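Local coordinates for protein N-isopropylammelide isopropylaminohydrolase (Burkholderia multivorans ATCC 17616, PDB 6NBO) that is a zinc-bound member of the amidohydrolase family, a hydrolase type built on a TIM-barrel domain, at residues T120-T125 and C352-Y357; A107-A112 and L142-T147; A48-A53 and R385-S390; A35-S40 and G358-A363. All blocks are in the same frame, centred on the assembly; numbering follows the deposited sequence.

Interaction 1: residues T120-T125 and C352-Y357; sequences TTRIRT and CGFDAY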
loop_
_atom_site.group_PDB
_atom_site.type_symbol
_atom_site.label_atom_id
_atom_site.label_comp_id
_atom_site.label_asym_id
_atom_site.label_seq_id
_atom_site.Cartn_x
_atom_site.Cartn_y
_atom_site.Cartn_z
ATOM N N THR A 120 5.013 -8.657 -4.818
ATOM C CA THR A 120 4.451 -7.903 -3.697
ATOM C C THR A 120 4.016 -8.871 -2.604
ATOM O O THR A 120 3.184 -9.748 -2.847
ATOM C CB THR A 120 3.269 -7.051 -4.158
ATOM O OG1 THR A 120 3.762 -5.983 -4.982
ATOM C CG2 THR A 120 2.514 -6.479 -2.951
ATOM N N THR A 121 4.592 -8.729 -1.405
ATOM C CA THR A 121 4.307 -9.650 -0.306
ATOM C C THR A 121 3.635 -8.961 0.873
ATOM O O THR A 121 3.363 -9.607 1.894
ATOM C CB THR A 121 5.601 -10.326 0.164
ATOM O OG1 THR A 121 6.523 -9.317 0.595
ATOM C CG2 THR A 121 6.227 -11.124 -0.981
ATOM N N ARG A 122 3.389 -7.662 0.765
ATOM C CA ARG A 122 2.737 -6.881 1.805
ATOM C C ARG A 122 1.774 -5.913 1.135
ATOM O O ARG A 122 2.168 -5.183 0.221
ATOM C CB ARG A 122 3.774 -6.131 2.634
ATOM C CG ARG A 122 4.818 -7.077 3.243
ATOM C CD ARG A 122 5.508 -6.471 4.384
ATOM N NE ARG A 122 6.780 -7.122 4.694
ATOM C CZ ARG A 122 7.206 -7.311 5.934
ATOM N NH1 ARG A 122 6.432 -6.945 6.945
ATOM N NH2 ARG A 122 8.389 -7.863 6.171
ATOM N N ILE A 123 0.519 -5.905 1.584
ATOM C CA ILE A 123 -0.529 -5.097 0.959
ATOM C C ILE A 123 -1.339 -4.400 2.041
ATOM O O ILE A 123 -1.809 -5.052 2.978
ATOM C CB ILE A 123 -1.472 -5.950 0.091
ATOM C CG1 ILE A 123 -0.698 -6.757 -0.966
ATOM C CG2 ILE A 123 -2.583 -5.059 -0.504
ATOM C CD1 ILE A 123 -1.619 -7.630 -1.871
ATOM N N ARG A 124 -1.521 -3.087 1.904
ATOM C CA ARG A 124 -2.549 -2.366 2.648
ATOM C C ARG A 124 -3.733 -2.122 1.724
ATOM O O ARG A 124 -3.603 -1.436 0.702
ATOM C CB ARG A 124 -2.038 -1.030 3.202
ATOM C CG ARG A 124 -3.165 -0.220 3.890
ATOM C CD ARG A 124 -2.647 1.065 4.566
ATOM N NE ARG A 124 -1.872 0.763 5.762
ATOM C CZ ARG A 124 -1.446 1.672 6.627
ATOM N NH1 ARG A 124 -1.742 2.956 6.446
ATOM N NH2 ARG A 124 -0.727 1.290 7.680
ATOM N N THR A 125 -4.882 -2.681 2.073
ATOM C CA THR A 125 -6.073 -2.504 1.263
ATOM C C THR A 125 -7.156 -1.836 2.088
ATOM O O THR A 125 -7.334 -2.127 3.275
ATOM C CB THR A 125 -6.616 -3.825 0.694
ATOM O OG1 THR A 125 -7.731 -3.542 -0.169
ATOM C CG2 THR A 125 -7.078 -4.773 1.813
ATOM N N CYS A 352 3.671 2.251 6.489
ATOM C CA CYS A 352 2.536 1.413 6.869
ATOM C C CYS A 352 2.747 0.649 8.165
ATOM O O CYS A 352 1.801 0.023 8.658
ATOM C CB CYS A 352 2.223 0.392 5.760
ATOM S SG CYS A 352 1.615 1.140 4.233
ATOM N N GLY A 353 3.953 0.651 8.718
ATOM C CA GLY A 353 4.181 -0.136 9.915
ATOM C C GLY A 353 4.303 -1.622 9.643
ATOM O O GLY A 353 3.949 -2.432 10.503
ATOM N N PHE A 354 4.763 -1.997 8.453
ATOM C CA PHE A 354 5.124 -3.378 8.145
ATOM C C PHE A 354 6.489 -3.668 8.761
ATOM O O PHE A 354 7.483 -3.067 8.355
ATOM C CB PHE A 354 5.174 -3.586 6.634
ATOM C CG PHE A 354 3.825 -3.706 5.983
ATOM C CD1 PHE A 354 2.981 -4.763 6.304
ATOM C CD2 PHE A 354 3.412 -2.788 5.021
ATOM C CE1 PHE A 354 1.740 -4.902 5.677
ATOM C CE2 PHE A 354 2.160 -2.917 4.396
ATOM C CZ PHE A 354 1.327 -3.974 4.741
ATOM N N ASP A 355 6.542 -4.580 9.728
ATOM C CA ASP A 355 7.752 -4.818 10.507
ATOM C C ASP A 355 8.637 -5.889 9.864
ATOM O O ASP A 355 8.220 -6.607 8.955
ATOM C CB ASP A 355 7.379 -5.239 11.929
ATOM C CG ASP A 355 6.489 -4.218 12.623
ATOM O OD1 ASP A 355 6.845 -3.019 12.623
ATOM O OD2 ASP A 355 5.430 -4.617 13.158
ATOM N N ALA A 356 9.877 -5.999 10.372
ATOM C CA ALA A 356 10.835 -7.023 9.930
ATOM C C ALA A 356 11.038 -6.977 8.417
ATOM O O ALA A 356 11.075 -8.004 7.737
ATOM C CB ALA A 356 10.390 -8.420 10.372
ATOM N N TYR A 357 11.177 -5.768 7.891
ATOM C CA TYR A 357 11.253 -5.529 6.461
ATOM C C TYR A 357 12.706 -5.408 6.013
ATOM O O TYR A 357 13.544 -4.854 6.721
ATOM C CB TYR A 357 10.500 -4.248 6.093
ATOM C CG TYR A 357 10.448 -4.055 4.605
ATOM C CD1 TYR A 357 9.505 -4.729 3.850
ATOM C CD2 TYR A 357 11.367 -3.232 3.946
ATOM C CE1 TYR A 357 9.463 -4.599 2.473
ATOM C CE2 TYR A 357 11.336 -3.096 2.568
ATOM C CZ TYR A 357 10.372 -3.779 1.843
ATOM O OH TYR A 357 10.316 -3.676 0.484
#
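Arg122 reaches from strand 120-125 to the backbone of Asp355 and Ala356. Its NH1 gives a hydrogen bond of 2.7 Å to Asp355 O, with 138° at the hydrogen. The donor lies in the carbonyl plane, but the oxygen sits somewhat off the guanidinium plane. Arg122 NH2 adds two weak bonds, to Asp355 O and to Ala356 O, each 3.1 Å. Arg122 is deposited in two conformers, so the contacts of its outer atoms are less certain. Glu153 is a second partner of its NH1, in a salt bridge.

Strand 120-128 belongs to the TIM barrel, between strands 56-66 and 153-159. Cys352 ends helix 346-352, Gly353 closes it in a Schellman motif, and residues 354-357 lead on as loop. The Phe354 side chain also touches Val62 and Gln155 of the two flanking strands.

A CH-pi contact sets Arg122 CB over the centre of the Phe354 ring, 3.8 Å from the centroid. Arg122 CD lies nearer the CB end of the ring, 3.6 Å from Phe354 CG. The two side chains run past each other in opposite directions.

Other packing involves Tyr357 and Cys352. Tyr357 CD1 lies over one face of the Arg122 guanidinium, 3.7 Å from NE. The Arg124 chain bends at chi3 (-72°), and its NE comes to 3.8 Å from Cys352 SG. That sulphur lies above one guanidinium face, toward the rim. Arg124 also hydrogen-bonds Gln155 and Thr247 and forms a salt bridge to Asp216.

Interaction 2: residues A107-A112 and L142-T147; sequences ASLALA and LDTRET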
loop_
_atom_site.group_PDB
_atom_site.type_symbol
_atom_site.label_atom_id
_atom_site.label_comp_id
_atom_site.label_asym_id
_atom_site.label_seq_id
_atom_site.Cartn_x
_atom_site.Cartn_y
_atom_site.Cartn_z
ATOM N N ALA A 107 -12.357 -12.124 -6.485
ATOM C CA ALA A 107 -11.642 -11.004 -7.080
ATOM C C ALA A 107 -10.428 -10.623 -6.247
ATOM O O ALA A 107 -9.316 -10.510 -6.779
ATOM C CB ALA A 107 -12.583 -9.811 -7.239
ATOM N N SER A 108 -10.624 -10.396 -4.942
ATOM C CA SER A 108 -9.507 -9.992 -4.093
ATOM C C SER A 108 -8.432 -11.067 -4.052
ATOM O O SER A 108 -7.235 -10.755 -4.028
ATOM C CB SER A 108 -9.984 -9.667 -2.672
ATOM O OG SER A 108 -10.597 -10.787 -2.041
ATOM N N LEU A 109 -8.834 -12.337 -4.041
ATOM C CA LEU A 109 -7.848 -13.413 -3.992
ATOM C C LEU A 109 -7.033 -13.455 -5.276
ATOM O O LEU A 109 -5.800 -13.494 -5.237
ATOM C CB LEU A 109 -8.536 -14.752 -3.746
ATOM C CG LEU A 109 -7.625 -15.980 -3.640
ATOM C CD1 LEU A 109 -6.533 -15.772 -2.588
ATOM C CD2 LEU A 109 -8.459 -17.199 -3.308
ATOM N N ALA A 110 -7.707 -13.406 -6.426
ATOM C CA ALA A 110 -7.012 -13.384 -7.709
ATOM C C ALA A 110 -6.048 -12.204 -7.804
ATOM O O ALA A 110 -4.894 -12.366 -8.222
ATOM C CB ALA A 110 -8.033 -13.345 -8.850
ATOM N N LEU A 111 -6.497 -11.002 -7.418
ATOM C CA LEU A 111 -5.607 -9.843 -7.521
ATOM C C LEU A 111 -4.450 -9.930 -6.529
ATOM O O LEU A 111 -3.304 -9.623 -6.880
ATOM C CB LEU A 111 -6.389 -8.538 -7.320
ATOM C CG LEU A 111 -5.545 -7.254 -7.323
ATOM C CD1 LEU A 111 -4.643 -7.160 -8.558
ATOM C CD2 LEU A 111 -6.420 -5.992 -7.184
ATOM N N ALA A 112 -4.722 -10.332 -5.287
ATOM C CA ALA A 112 -3.632 -10.475 -4.320
ATOM C C ALA A 112 -2.636 -11.537 -4.772
ATOM O O ALA A 112 -1.424 -11.389 -4.571
ATOM C CB ALA A 112 -4.181 -10.812 -2.937
ATOM N N LEU A 142 -11.325 -10.754 4.414
ATOM C CA LEU A 142 -10.752 -11.540 5.511
ATOM C C LEU A 142 -10.541 -12.995 5.104
ATOM O O LEU A 142 -9.546 -13.616 5.501
ATOM C CB LEU A 142 -11.637 -11.461 6.757
ATOM C CG LEU A 142 -11.688 -10.114 7.479
ATOM C CD1 LEU A 142 -12.810 -10.116 8.495
ATOM C CD2 LEU A 142 -10.359 -9.777 8.156
ATOM N N ASP A 143 -11.481 -13.570 4.337
ATOM C CA ASP A 143 -11.280 -14.915 3.797
ATOM C C ASP A 143 -10.028 -14.966 2.937
ATOM O O ASP A 143 -9.213 -15.891 3.049
ATOM C CB ASP A 143 -12.481 -15.356 2.949
ATOM C CG ASP A 143 -13.737 -15.616 3.763
ATOM O OD1 ASP A 143 -13.653 -15.788 4.995
ATOM O OD2 ASP A 143 -14.820 -15.663 3.140
ATOM N N THR A 144 -9.890 -13.996 2.028
ATOM C CA THR A 144 -8.708 -13.941 1.176
ATOM C C THR A 144 -7.437 -13.849 2.010
ATOM O O THR A 144 -6.456 -14.553 1.738
ATOM C CB THR A 144 -8.811 -12.753 0.221
ATOM O OG1 THR A 144 -9.760 -13.053 -0.806
ATOM C CG2 THR A 144 -7.456 -12.454 -0.419
ATOM N N ARG A 145 -7.440 -12.997 3.041
ATOM C CA ARG A 145 -6.265 -12.861 3.900
ATOM C C ARG A 145 -5.910 -14.185 4.579
ATOM O O ARG A 145 -4.733 -14.556 4.651
ATOM C CB ARG A 145 -6.505 -11.769 4.936
ATOM C CG ARG A 145 -5.388 -11.615 5.959
ATOM C CD ARG A 145 -5.485 -10.272 6.676
ATOM N NE ARG A 145 -6.398 -10.269 7.824
ATOM C CZ ARG A 145 -6.608 -9.190 8.576
ATOM N NH1 ARG A 145 -5.978 -8.068 8.269
ATOM N NH2 ARG A 145 -7.436 -9.222 9.621
ATOM N N GLU A 146 -6.912 -14.914 5.079
ATOM C CA GLU A 146 -6.635 -16.200 5.708
ATOM C C GLU A 146 -6.067 -17.204 4.707
ATOM O O GLU A 146 -5.133 -17.951 5.027
ATOM C CB GLU A 146 -7.903 -16.749 6.364
ATOM C CG GLU A 146 -7.678 -18.064 7.101
ATOM C CD GLU A 146 -6.675 -17.938 8.242
ATOM O OE1 GLU A 146 -6.541 -16.829 8.808
ATOM O OE2 GLU A 146 -6.016 -18.950 8.570
ATOM N N THR A 147 -6.622 -17.247 3.490
ATOM C CA THR A 147 -6.088 -18.140 2.459
ATOM C C THR A 147 -4.618 -17.856 2.166
ATOM O O THR A 147 -3.843 -18.787 1.896
ATOM C CB THR A 147 -6.918 -18.015 1.176
ATOM O OG1 THR A 147 -8.240 -18.508 1.422
ATOM C CG2 THR A 147 -6.304 -18.820 0.025
#
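Thr144 of helix 136-147 packs on Ser108 and Leu109 of helix 104-117. The two helices lie next to each other around the TIM barrel, and strand 120-128 comes between them in the chain. Their short axes approach to 9.0 Å and cross at -40°. Leu109 CA and Thr144 CA are the closest such pair, at 5.3 Å.

The Thr144 side chain carries most of the contact. Its CB lies 3.5 Å from Ser108 OG. From there the side chain forks. OG1 stands anti to the carbonyl carbon (chi1 -74°) and meets Ser108 OG in a hydrogen bond of 2.7 Å. The Ser108 hydroxyl has further partners on its own helix, the carbonyls of Ala104 and Gly105, and the Ala104 bond is the stronger tie. OG1 also lies against Leu109 CB, at 3.6 Å. The other branch, CG2, is anti to the backbone N and rests 3.7 Å from Leu109 CA. It is also near Ala112 CB, which is farther along the same helix.

One turn on from Thr144, the exposed Thr147 adds a methyl contact. Its side chain crosses that of Leu109 at about a right angle, with Thr147 CG2 4.0 Å from Leu109 CD1.

Interaction 3: residues A48-A53 and R385-S390; sequences AIEEGA and RRLVVS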
loop_
_atom_site.group_PDB
_atom_site.type_symbol
_atom_site.label_atom_id
_atom_site.label_comp_id
_atom_site.label_asym_id
_atom_site.label_seq_id
_atom_site.Cartn_x
_atom_site.Cartn_y
_atom_site.Cartn_z
ATOM N N ALA A 48 18.826 -26.079 0.454
ATOM C CA ALA A 48 18.528 -25.871 -0.957
ATOM C C ALA A 48 19.352 -24.706 -1.501
ATOM O O ALA A 48 19.654 -23.742 -0.792
ATOM C CB ALA A 48 17.037 -25.591 -1.158
ATOM N N ILE A 49 19.730 -24.809 -2.773
ATOM C CA ILE A 49 20.553 -23.807 -3.443
ATOM C C ILE A 49 19.740 -23.190 -4.570
ATOM O O ILE A 49 19.153 -23.912 -5.382
ATOM C CB ILE A 49 21.849 -24.419 -4.010
ATOM C CG1 ILE A 49 22.622 -25.171 -2.925
ATOM C CG2 ILE A 49 22.711 -23.327 -4.630
ATOM C CD1 ILE A 49 23.076 -24.280 -1.811
ATOM N N GLU A 50 19.724 -21.864 -4.632
ATOM C CA GLU A 50 19.137 -21.141 -5.754
ATOM C C GLU A 50 20.227 -20.268 -6.369
ATOM O O GLU A 50 20.808 -19.423 -5.681
ATOM C CB GLU A 50 17.941 -20.311 -5.277
ATOM C CG GLU A 50 17.137 -19.669 -6.354
ATOM C CD GLU A 50 16.333 -20.658 -7.172
ATOM O OE1 GLU A 50 16.011 -21.767 -6.682
ATOM O OE2 GLU A 50 16.018 -20.306 -8.316
ATOM N N GLU A 51 20.530 -20.489 -7.647
ATOM C CA GLU A 51 21.564 -19.701 -8.317
ATOM C C GLU A 51 20.952 -18.394 -8.817
ATOM O O GLU A 51 20.142 -18.398 -9.747
ATOM C CB GLU A 51 22.199 -20.493 -9.459
ATOM C CG GLU A 51 23.061 -21.688 -9.000
ATOM C CD GLU A 51 24.275 -21.283 -8.153
ATOM O OE1 GLU A 51 24.628 -20.083 -8.134
ATOM O OE2 GLU A 51 24.886 -22.172 -7.509
ATOM N N GLY A 52 21.343 -17.273 -8.201
ATOM C CA GLY A 52 20.805 -15.975 -8.577
ATOM C C GLY A 52 21.347 -15.411 -9.877
ATOM O O GLY A 52 20.735 -14.499 -10.440
ATOM N N ALA A 53 22.492 -15.912 -10.343
ATOM C CA ALA A 53 23.054 -15.556 -11.652
ATOM C C ALA A 53 23.218 -14.045 -11.816
ATOM O O ALA A 53 23.012 -13.489 -12.898
ATOM C CB ALA A 53 22.207 -16.137 -12.786
ATOM N N ARG A 385 9.559 -10.809 -12.583
ATOM C CA ARG A 385 10.153 -11.330 -11.352
ATOM C C ARG A 385 10.628 -12.752 -11.624
ATOM O O ARG A 385 9.818 -13.681 -11.740
ATOM C CB ARG A 385 9.165 -11.308 -10.188
ATOM C CG ARG A 385 8.414 -10.012 -9.974
ATOM C CD ARG A 385 9.309 -8.773 -9.974
ATOM N NE ARG A 385 9.176 -7.990 -11.203
ATOM C CZ ARG A 385 8.273 -7.025 -11.379
ATOM N NH1 ARG A 385 7.414 -6.721 -10.413
ATOM N NH2 ARG A 385 8.231 -6.359 -12.526
ATOM N N ARG A 386 11.939 -12.931 -11.751
ATOM C CA ARG A 386 12.458 -14.266 -12.019
ATOM C C ARG A 386 12.152 -15.223 -10.870
ATOM O O ARG A 386 11.833 -16.399 -11.095
ATOM C CB ARG A 386 13.960 -14.203 -12.264
ATOM C CG ARG A 386 14.511 -15.568 -12.641
ATOM C CD ARG A 386 15.974 -15.665 -12.347
ATOM N NE ARG A 386 16.747 -14.792 -13.215
ATOM C CZ ARG A 386 18.014 -14.476 -12.992
ATOM N NH1 ARG A 386 18.634 -14.963 -11.923
ATOM N NH2 ARG A 386 18.655 -13.671 -13.830
ATOM N N LEU A 387 12.227 -14.729 -9.640
ATOM C CA LEU A 387 12.003 -15.525 -8.438
ATOM C C LEU A 387 11.312 -14.652 -7.409
ATOM O O LEU A 387 11.691 -13.495 -7.225
ATOM C CB LEU A 387 13.320 -16.049 -7.847
ATOM C CG LEU A 387 13.184 -16.906 -6.580
ATOM C CD1 LEU A 387 12.498 -18.225 -6.911
ATOM C CD2 LEU A 387 14.542 -17.167 -5.951
ATOM N N VAL A 388 10.287 -15.189 -6.754
ATOM C CA VAL A 388 9.688 -14.539 -5.595
ATOM C C VAL A 388 9.761 -15.532 -4.449
ATOM O O VAL A 388 9.304 -16.677 -4.577
ATOM C CB VAL A 388 8.240 -14.076 -5.843
ATOM C CG1 VAL A 388 7.702 -13.353 -4.607
ATOM C CG2 VAL A 388 8.168 -13.144 -7.063
ATOM N N VAL A 389 10.374 -15.103 -3.350
ATOM C CA VAL A 389 10.402 -15.844 -2.097
ATOM C C VAL A 389 9.583 -15.054 -1.096
ATOM O O VAL A 389 9.752 -13.835 -0.975
ATOM C CB VAL A 389 11.840 -16.036 -1.588
ATOM C CG1 VAL A 389 11.830 -16.785 -0.262
ATOM C CG2 VAL A 389 12.671 -16.756 -2.637
ATOM N N SER A 390 8.693 -15.732 -0.390
ATOM C CA SER A 390 7.866 -15.052 0.593
ATOM C C SER A 390 7.891 -15.853 1.877
ATOM O O SER A 390 7.593 -17.052 1.864
ATOM C CB SER A 390 6.435 -14.884 0.083
ATOM O OG SER A 390 5.647 -14.227 1.053
#
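Arg386 and Gly52 make the polar link between the two segments. Arg386 NH1 gives a hydrogen bond of 2.6 Å to Gly52 O, with 141° at the hydrogen. The oxygen lies near the guanidinium plane, at its edge. Seen from the carbonyl, however, the donor sits well above the plane, 57° out of it. Beside this bond, Ala53 CB lies 3.9 Å from the same NH1. The Arg386 side chain also touches Ala55, Asp371 and Asn398.

The contact joins the four-stranded N-terminal sheet to the C-terminal strands, consistent with the small beta domain that accompanies the barrel in many amidohydrolases. Strand 48-51 is an outermost strand of that sheet and pairs there with strand 11-17. Strand 387-390 runs between strands 367-370 and 393-397. Parts close to both chain ends therefore meet here, well away from the centre of the chain.

The apolar part is a meeting of Glu50 and Leu387, whose side chains point at each other tip to tip. Leu387 CD2 touches Glu50 CG at 3.6 Å. The Glu50 chain bends at chi2 (70°), and CD lies a little farther from that methyl, at 4.1 Å. The carboxylate beyond is held by a salt bridge from OE2 to Arg397 NH1. Leu387 also packs on Ile394 and Arg397 of strand 393-397.

Interaction 4: residues A35-S40 and G358-A363; sequences ARTGPS and GLQPGA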
loop_
_atom_site.group_PDB
_atom_site.type_symbol
_atom_site.label_atom_id
_atom_site.label_comp_id
_atom_site.label_asym_id
_atom_site.label_seq_id
_atom_site.Cartn_x
_atom_site.Cartn_y
_atom_site.Cartn_z
ATOM N N ALA A 35 18.905 -15.256 7.419
ATOM C CA ALA A 35 19.827 -15.679 8.472
ATOM C C ALA A 35 21.197 -15.035 8.349
ATOM O O ALA A 35 21.826 -14.707 9.362
ATOM C CB ALA A 35 19.980 -17.203 8.442
ATOM N N ARG A 36 21.665 -14.842 7.123
ATOM C CA ARG A 36 23.029 -14.415 6.866
ATOM C C ARG A 36 23.076 -13.786 5.483
ATOM O O ARG A 36 22.397 -14.253 4.567
ATOM C CB ARG A 36 23.980 -15.618 6.946
ATOM C CG ARG A 36 25.253 -15.384 7.684
ATOM C CD ARG A 36 26.193 -16.590 7.547
ATOM N NE ARG A 36 27.577 -16.140 7.619
ATOM C CZ ARG A 36 28.629 -16.874 7.282
ATOM N NH1 ARG A 36 28.466 -18.124 6.859
ATOM N NH2 ARG A 36 29.848 -16.354 7.383
ATOM N N THR A 37 23.859 -12.716 5.340
ATOM C CA THR A 37 24.158 -12.141 4.033
ATOM C C THR A 37 25.654 -11.891 3.932
ATOM O O THR A 37 26.313 -11.565 4.924
ATOM C CB THR A 37 23.421 -10.810 3.787
ATOM O OG1 THR A 37 23.792 -9.880 4.815
ATOM C CG2 THR A 37 21.925 -11.020 3.802
ATOM N N GLY A 38 26.186 -12.040 2.724
ATOM C CA GLY A 38 27.597 -11.818 2.510
ATOM C C GLY A 38 28.138 -12.622 1.348
ATOM O O GLY A 38 27.443 -13.451 0.755
ATOM N N PRO A 39 29.402 -12.393 1.003
ATOM C CA PRO A 39 29.986 -13.077 -0.155
ATOM C C PRO A 39 30.330 -14.527 0.153
ATOM O O PRO A 39 30.873 -14.849 1.214
ATOM C CB PRO A 39 31.252 -12.263 -0.433
ATOM C CG PRO A 39 31.677 -11.808 0.936
ATOM C CD PRO A 39 30.381 -11.529 1.687
ATOM N N SER A 40 30.018 -15.406 -0.796
ATOM C CA SER A 40 30.450 -16.804 -0.756
ATOM C C SER A 40 30.136 -17.458 0.589
ATOM O O SER A 40 31.011 -18.004 1.260
ATOM C CB SER A 40 31.944 -16.922 -1.070
ATOM O OG SER A 40 32.214 -16.462 -2.378
ATOM N N GLY A 358 12.997 -5.905 4.812
ATOM C CA GLY A 358 14.294 -5.652 4.211
ATOM C C GLY A 358 15.062 -6.906 3.846
ATOM O O GLY A 358 14.487 -7.998 3.810
ATOM N N LEU A 359 16.363 -6.763 3.567
ATOM C CA LEU A 359 17.208 -7.894 3.188
ATOM C C LEU A 359 18.354 -8.119 4.163
ATOM O O LEU A 359 19.306 -8.835 3.836
ATOM C CB LEU A 359 17.767 -7.719 1.775
ATOM C CG LEU A 359 16.738 -7.639 0.649
ATOM C CD1 LEU A 359 17.438 -7.377 -0.678
ATOM C CD2 LEU A 359 15.918 -8.917 0.583
ATOM N N GLN A 360 18.291 -7.533 5.334
ATOM C CA GLN A 360 19.331 -7.789 6.315
ATOM C C GLN A 360 18.941 -8.966 7.192
ATOM O O GLN A 360 17.758 -9.301 7.300
ATOM C CB GLN A 360 19.555 -6.548 7.186
ATOM C CG GLN A 360 19.849 -5.281 6.397
ATOM C CD GLN A 360 21.017 -5.442 5.444
ATOM O OE1 GLN A 360 22.099 -5.886 5.833
ATOM N NE2 GLN A 360 20.800 -5.087 4.180
ATOM N N PRO A 361 19.912 -9.609 7.840
ATOM C CA PRO A 361 19.587 -10.714 8.748
ATOM C C PRO A 361 18.539 -10.307 9.774
ATOM O O PRO A 361 18.562 -9.198 10.316
ATOM C CB PRO A 361 20.934 -11.031 9.410
ATOM C CG PRO A 361 21.938 -10.625 8.415
ATOM C CD PRO A 361 21.368 -9.399 7.738
ATOM N N GLY A 362 17.620 -11.226 10.047
ATOM C CA GLY A 362 16.526 -10.979 10.959
ATOM C C GLY A 362 15.257 -10.509 10.281
ATOM O O GLY A 362 14.175 -10.638 10.863
ATOM N N ALA A 363 15.357 -9.988 9.062
ATOM C CA ALA A 363 14.178 -9.575 8.329
ATOM C C ALA A 363 13.406 -10.799 7.858
ATOM O O ALA A 363 13.963 -11.893 7.704
ATOM C CB ALA A 363 14.556 -8.715 7.123
#
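The type II beta turn from Gln360 to Ala363 packs through Pro361 against Ala35, Arg36 and Thr37 of strand 33-38. This strand is an outermost one of the four-stranded sheet near the N terminus. The turn lies in the loop between helix 346-352 and strand 367-370. It is closed by a bond of 3.1 Å from Ala363 N to Gln360 O. Pro361 takes its second position and Gly362 its third, where positive phi is usual. The turn is also tied to the strand just before Ala35, since Gly362 and Ala363 bond to the backbone of Ile34.

Ala35 and Arg36 form a classic beta bulge, both facing Leu28 of the neighbouring strand. Pro361 packs beside the bulge. Its CA is 5.0 Å from Ala35 CA, and its ring touches the strand backbone. Pro361 CB is 3.8 Å from Ala35 O. Pro361 CG lies 4.2 Å from Arg36 CA.

Thr37 brings two branches to the loop. OG1 stands between the backbone N and the carbonyl carbon (chi1 58°) and leans on the proline ring, 3.8 Å from Pro361 CD. The Thr37 and Pro361 side chains meet at a slant, and this pairing is plain packing. The methyl branch goes to the residue before the turn: Thr37 CG2 lies 3.4 Å from Leu359 O.

Overall arrangement
From the N terminus, residues 35-40 start interaction 4 and residues 48-53 start interaction 3. Segment 107-112 then starts interaction 2, and 120-125 starts interaction 1. Interaction 2 closes first, at 142-147, after interaction 1 has started, so the two cross. Interaction 1 closes at 352-357, interaction 4 at 358-363 and interaction 3 at 385-390. The last two cross each other and span interactions 1 and 2. Interaction 1 touches all the others: Ile123 packs on Ala112, Thr121 on Ser390, and Ala356 on Ala363. It ties a barrel strand to the loop after helix 346-352. Interaction 2 joins two neighbouring helices outside the strands. Interaction 3 joins the N-terminal sheet to strand 387-390, and interaction 4 joins it to the loop before strand 367-370.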